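Local coordinates for protein 3-Hydroxyacyl-CoA dehydrogenase (Ralstonia eutropha H16, PDB 4PZC) that catalyses the NAD-dependent interconversion of (S)-3-hydroxyacyl-CoA, such as (S)-3-hydroxybutyryl-CoA, and the matching 3-ketoacyl-CoA, at residues D95-I100 with T124-V129; K99-I104 with V112-N117. All coordinates share one frame; numbering follows the deposited sequence.

Contact 1: residues D95-I100 with T124-V129; sequences DLKVKI and TKLAAV
The two methyls of L126 divide their contacts between K97 and V98, and this joins helix 94-107 of the NAD-binding Rossmann domain to the short helix 123-127 beside it. The tight part lies on the inner, buried side. There L126 CD1 is 4.2 Å from K97 CE, the two side chains crossing at about a right angle, so that the leucine methyl packs on the last methylene of the lysine. Y94, L101 and F136 also pack on L126, and a branched, wholly apolar residue fits such a buried place. Lysine fits its own buried place because its charged end has partners: NZ makes a salt bridge with OE1 of E88 and hydrogen bonds to the carbonyls of T91 and N117. Bends at chi2 (146°) and chi4 (87°) carry the amine away from the leucine and into this polar nest. K97 is predicted to bind NAD, and its side chain lies close to E92, which is seen to bind the cofactor in this protein.

Toward solvent the partly exposed V98 and V129 meet through methyls, and their short branched chains suit the edge of the contact. V98 CG2, placed beside its own backbone N by a chi1 of 161°, touches both residues of the short segment, meeting L126 CD2 at 4.2 Å. The N–H of V129 bonds to the carbonyl O of L126, three residues back, and V129 CG1 comes to 4.1 Å from V98 CG2.

Contact 2: residues K99-I104 with V112-N117; sequences KILKQI and VIIASN
Helix 99-104 runs nearly antiparallel to strand 113-117, at 163° with 10.0 Å between their axes, and the backbones come nearest where L101 faces I114, 7.7 Å apart at their CA atoms. I114 carries the contact, with its two branches serving different helix residues. Its CG2 receives CD2 of L101 at 3.6 Å, the two side chains meeting at a slant. The other branch leads away beside the backbone N (chi1 -58°) and runs past I104 in the opposite sense, leaving I114 CG1 3.9 Å and CD1 4.0 Å from I104 CG2. L101 and I104, three residues apart, lie on the same face of the helix, and their bulky aliphatic side chains bridge the gap to the sheet.

This is the helix-on-sheet layer of the beta-alpha-beta unit formed by strand 85-88, helix 94-107 and strand 113-117, part of the Rossmann fold. The same helix face also rests on strand 85-88, with I104 on V86 and L101 on E88. Farther along strand 113-117 L101 CD2 lies 4.4 Å from S116 CB, while S116 OG turns to a polar partner, hydrogen-bonding to OE1 of E88. A small serine can fit under the leucine and still satisfy its buried hydroxyl. On the outer side of the helix K102, long and charged, points away from the strand, whereas I113 packs on helix 161-173 across the sheet.

Overall arrangement
From the N-terminal side the chain enters helix 94-107, whose earlier turns serve contact 1 and later turns contact 2, with K99 and I100 common to both ranges. Contact 2 closes first: after the helix ends, a short connection (108-112) returns the chain as strand 113-117, laying the helix on the central sheet. It then goes on into helix 123-127, which comes back to the same helix and closes the wider loop of contact 1, so the span of contact 2 falls within that of contact 1. The two meet directly where L126 CD2 lies 4.1 Å from L101 CD1. Together they tie one helix to the sheet and to a flanking helix within the NAD-binding domain.

Contact 1: residues D95-I100 with T124-V129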
loop_
_atom_site.group_PDB
_atom_site.type_symbol
_atom_site.label_atom_id
_atom_site.label_comp_id
_atom_site.label_asym_id
_atom_site.label_seq_id
_atom_site.Cartn_x
_atom_site.Cartn_y
_atom_site.Cartn_z
ATOM N N ASP A 95 29.772 11.213 4.942
ATOM C CA ASP A 95 30.998 11.759 5.473
ATOM C C ASP A 95 30.634 12.750 6.558
ATOM O O ASP A 95 31.130 12.665 7.692
ATOM C CB ASP A 95 31.822 12.399 4.365
ATOM C CG ASP A 95 32.474 11.357 3.460
ATOM O OD1 ASP A 95 32.787 10.262 3.966
ATOM O OD2 ASP A 95 32.673 11.622 2.253
ATOM N N LEU A 96 29.728 13.664 6.240
ATOM C CA LEU A 96 29.381 14.696 7.211
ATOM C C LEU A 96 28.694 14.101 8.450
ATOM O O LEU A 96 29.066 14.408 9.587
ATOM C CB LEU A 96 28.522 15.798 6.584
ATOM C CG LEU A 96 28.204 16.948 7.564
ATOM C CD1 LEU A 96 29.424 17.840 7.808
ATOM C CD2 LEU A 96 27.021 17.774 7.100
ATOM N N LYS A 97 27.704 13.251 8.219
ATOM C CA LYS A 97 27.050 12.529 9.303
ATOM C C LYS A 97 28.067 12.000 10.297
ATOM O O LYS A 97 27.912 12.217 11.501
ATOM C CB LYS A 97 26.225 11.357 8.755
ATOM C CG LYS A 97 25.064 10.914 9.640
ATOM C CD LYS A 97 23.901 10.426 8.774
ATOM C CE LYS A 97 22.635 10.130 9.570
ATOM N NZ LYS A 97 21.735 11.295 9.803
ATOM N N VAL A 98 29.100 11.315 9.791
ATOM C CA VAL A 98 30.149 10.724 10.647
ATOM C C VAL A 98 30.732 11.801 11.562
ATOM O O VAL A 98 30.568 11.749 12.791
ATOM C CB VAL A 98 31.282 10.042 9.808
ATOM C CG1 VAL A 98 32.557 9.838 10.615
ATOM C CG2 VAL A 98 30.816 8.698 9.252
ATOM N N LYS A 99 31.392 12.781 10.944
ATOM C CA LYS A 99 32.049 13.861 11.677
ATOM C C LYS A 99 31.203 14.307 12.868
ATOM O O LYS A 99 31.667 14.286 14.009
ATOM C CB LYS A 99 32.313 15.040 10.745
ATOM C CG LYS A 99 33.660 14.987 10.043
ATOM C CD LYS A 99 33.583 15.549 8.618
ATOM C CE LYS A 99 34.908 15.418 7.862
ATOM N NZ LYS A 99 34.722 14.725 6.548
ATOM N N ILE A 100 29.954 14.676 12.595
ATOM C CA ILE A 100 29.031 15.082 13.651
ATOM C C ILE A 100 28.981 14.097 14.816
ATOM O O ILE A 100 29.084 14.505 15.974
ATOM C CB ILE A 100 27.596 15.277 13.140
ATOM C CG1 ILE A 100 27.535 16.387 12.077
ATOM C CG2 ILE A 100 26.662 15.613 14.299
ATOM C CD1 ILE A 100 26.320 16.295 11.175
ATOM N N THR A 124 24.602 0.242 11.667
ATOM C CA THR A 124 25.779 -0.506 12.084
ATOM C C THR A 124 27.067 0.099 11.617
ATOM O O THR A 124 28.046 0.113 12.350
ATOM C CB THR A 124 25.700 -1.943 11.593
ATOM O OG1 THR A 124 24.683 -2.591 12.344
ATOM C CG2 THR A 124 27.017 -2.701 11.781
ATOM N N LYS A 125 27.086 0.623 10.404
ATOM C CA LYS A 125 28.276 1.339 9.924
ATOM C C LYS A 125 28.500 2.622 10.737
ATOM O O LYS A 125 29.650 2.946 11.077
ATOM C CB LYS A 125 28.180 1.641 8.428
ATOM C CG LYS A 125 29.531 1.746 7.752
ATOM C CD LYS A 125 29.387 1.611 6.238
ATOM C CE LYS A 125 30.239 0.467 5.684
ATOM N NZ LYS A 125 29.825 0.109 4.300
ATOM N N LEU A 126 27.417 3.323 11.080
ATOM C CA LEU A 126 27.544 4.524 11.901
ATOM C C LEU A 126 27.973 4.225 13.325
ATOM O O LEU A 126 29.057 4.629 13.736
ATOM C CB LEU A 126 26.260 5.326 11.905
ATOM C CG LEU A 126 25.997 5.965 10.552
ATOM C CD1 LEU A 126 24.617 6.605 10.509
ATOM C CD2 LEU A 126 27.110 6.961 10.236
ATOM N N ALA A 127 27.136 3.516 14.074
ATOM C CA ALA A 127 27.516 3.009 15.395
ATOM C C ALA A 127 29.022 2.715 15.557
ATOM O O ALA A 127 29.620 3.071 16.575
ATOM C CB ALA A 127 26.718 1.749 15.714
ATOM N N ALA A 128 29.636 2.058 14.575
ATOM C CA ALA A 128 31.062 1.684 14.698
ATOM C C ALA A 128 32.042 2.862 14.638
ATOM O O ALA A 128 33.212 2.675 14.971
ATOM C CB ALA A 128 31.445 0.640 13.654
ATOM N N VAL A 129 31.605 4.056 14.213
ATOM C CA VAL A 129 32.485 5.232 14.343
ATOM C C VAL A 129 32.509 5.851 15.732
ATOM O O VAL A 129 33.444 6.585 16.018
ATOM C CB VAL A 129 32.200 6.378 13.340
ATOM C CG1 VAL A 129 32.105 5.831 11.934
ATOM C CG2 VAL A 129 30.969 7.201 13.732
#

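Contact 2: residues K99-I104 with V112-N117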
loop_
_atom_site.group_PDB
_atom_site.type_symbol
_atom_site.label_atom_id
_atom_site.label_comp_id
_atom_site.label_asym_id
_atom_site.label_seq_id
_atom_site.Cartn_x
_atom_site.Cartn_y
_atom_site.Cartn_z
ATOM N N LYS A 99 31.392 12.781 10.944
ATOM C CA LYS A 99 32.049 13.861 11.677
ATOM C C LYS A 99 31.203 14.307 12.868
ATOM O O LYS A 99 31.667 14.286 14.009
ATOM C CB LYS A 99 32.313 15.040 10.745
ATOM C CG LYS A 99 33.660 14.987 10.043
ATOM C CD LYS A 99 33.583 15.549 8.618
ATOM C CE LYS A 99 34.908 15.418 7.862
ATOM N NZ LYS A 99 34.722 14.725 6.548
ATOM N N ILE A 100 29.954 14.676 12.595
ATOM C CA ILE A 100 29.031 15.082 13.651
ATOM C C ILE A 100 28.981 14.097 14.816
ATOM O O ILE A 100 29.084 14.505 15.974
ATOM C CB ILE A 100 27.596 15.277 13.140
ATOM C CG1 ILE A 100 27.535 16.387 12.077
ATOM C CG2 ILE A 100 26.662 15.613 14.299
ATOM C CD1 ILE A 100 26.320 16.295 11.175
ATOM N N LEU A 101 28.834 12.812 14.520
ATOM C CA LEU A 101 28.711 11.806 15.577
ATOM C C LEU A 101 30.018 11.633 16.360
ATOM O O LEU A 101 30.005 11.483 17.577
ATOM C CB LEU A 101 28.226 10.477 15.004
ATOM C CG LEU A 101 26.817 10.512 14.385
ATOM C CD1 LEU A 101 26.573 9.256 13.577
ATOM C CD2 LEU A 101 25.688 10.683 15.392
ATOM N N LYS A 102 31.147 11.684 15.672
ATOM C CA LYS A 102 32.432 11.734 16.352
ATOM C C LYS A 102 32.473 12.957 17.282
ATOM O O LYS A 102 32.774 12.844 18.467
ATOM C CB LYS A 102 33.551 11.843 15.329
ATOM C CG LYS A 102 33.760 10.610 14.482
ATOM C CD LYS A 102 34.745 9.681 15.157
ATOM C CE LYS A 102 35.176 8.575 14.218
ATOM N NZ LYS A 102 35.837 9.099 12.988
ATOM N N GLN A 103 32.159 14.125 16.729
ATOM C CA GLN A 103 32.089 15.360 17.501
ATOM C C GLN A 103 31.188 15.136 18.708
ATOM O O GLN A 103 31.631 15.284 19.846
ATOM C CB GLN A 103 31.560 16.503 16.629
ATOM C CG GLN A 103 31.683 17.910 17.200
ATOM C CD GLN A 103 30.759 18.890 16.474
ATOM O OE1 GLN A 103 30.897 19.097 15.269
ATOM N NE2 GLN A 103 29.791 19.470 17.198
ATOM N N ILE A 104 29.944 14.743 18.468
ATOM C CA ILE A 104 29.036 14.438 19.566
ATOM C C ILE A 104 29.651 13.451 20.567
ATOM O O ILE A 104 29.608 13.684 21.777
ATOM C CB ILE A 104 27.724 13.825 19.063
ATOM C CG1 ILE A 104 26.932 14.834 18.220
ATOM C CG2 ILE A 104 26.872 13.348 20.238
ATOM C CD1 ILE A 104 25.911 14.175 17.307
ATOM N N VAL A 112 26.019 8.125 27.960
ATOM C CA VAL A 112 25.022 8.909 27.231
ATOM C C VAL A 112 24.842 8.305 25.817
ATOM O O VAL A 112 25.810 8.026 25.113
ATOM C CB VAL A 112 25.401 10.424 27.206
ATOM C CG1 VAL A 112 24.715 11.169 26.062
ATOM C CG2 VAL A 112 25.075 11.080 28.555
ATOM N N ILE A 113 23.582 8.108 25.426
ATOM C CA ILE A 113 23.211 7.458 24.165
ATOM C C ILE A 113 23.219 8.428 23.004
ATOM O O ILE A 113 22.681 9.514 23.106
ATOM C CB ILE A 113 21.780 6.881 24.244
ATOM C CG1 ILE A 113 21.722 5.747 25.277
ATOM C CG2 ILE A 113 21.279 6.421 22.867
ATOM C CD1 ILE A 113 20.316 5.386 25.713
ATOM N N ILE A 114 23.811 8.004 21.900
ATOM C CA ILE A 114 23.797 8.745 20.655
ATOM C C ILE A 114 22.921 7.991 19.653
ATOM O O ILE A 114 23.214 6.849 19.281
ATOM C CB ILE A 114 25.220 8.876 20.075
ATOM C CG1 ILE A 114 26.157 9.578 21.084
ATOM C CG2 ILE A 114 25.179 9.607 18.737
ATOM C CD1 ILE A 114 27.652 9.445 20.791
ATOM N N ALA A 115 21.839 8.629 19.230
ATOM C CA ALA A 115 20.967 8.092 18.198
ATOM C C ALA A 115 21.145 8.935 16.957
ATOM O O ALA A 115 21.452 10.115 17.067
ATOM C CB ALA A 115 19.523 8.137 18.651
ATOM N N SER A 116 20.969 8.332 15.784
ATOM C CA SER A 116 20.952 9.083 14.516
ATOM C C SER A 116 19.705 8.806 13.694
ATOM O O SER A 116 19.386 7.660 13.418
ATOM C CB SER A 116 22.167 8.758 13.664
ATOM O OG SER A 116 22.204 9.633 12.553
ATOM N N ASN A 117 18.999 9.861 13.315
ATOM C CA ASN A 117 17.835 9.743 12.456
ATOM C C ASN A 117 18.278 9.633 10.982
ATOM O O ASN A 117 19.147 10.382 10.538
ATOM C CB ASN A 117 16.942 10.956 12.660
ATOM C CG ASN A 117 15.744 10.948 11.754
ATOM O OD1 ASN A 117 15.594 11.799 10.888
ATOM N ND2 ASN A 117 14.903 9.973 11.928
#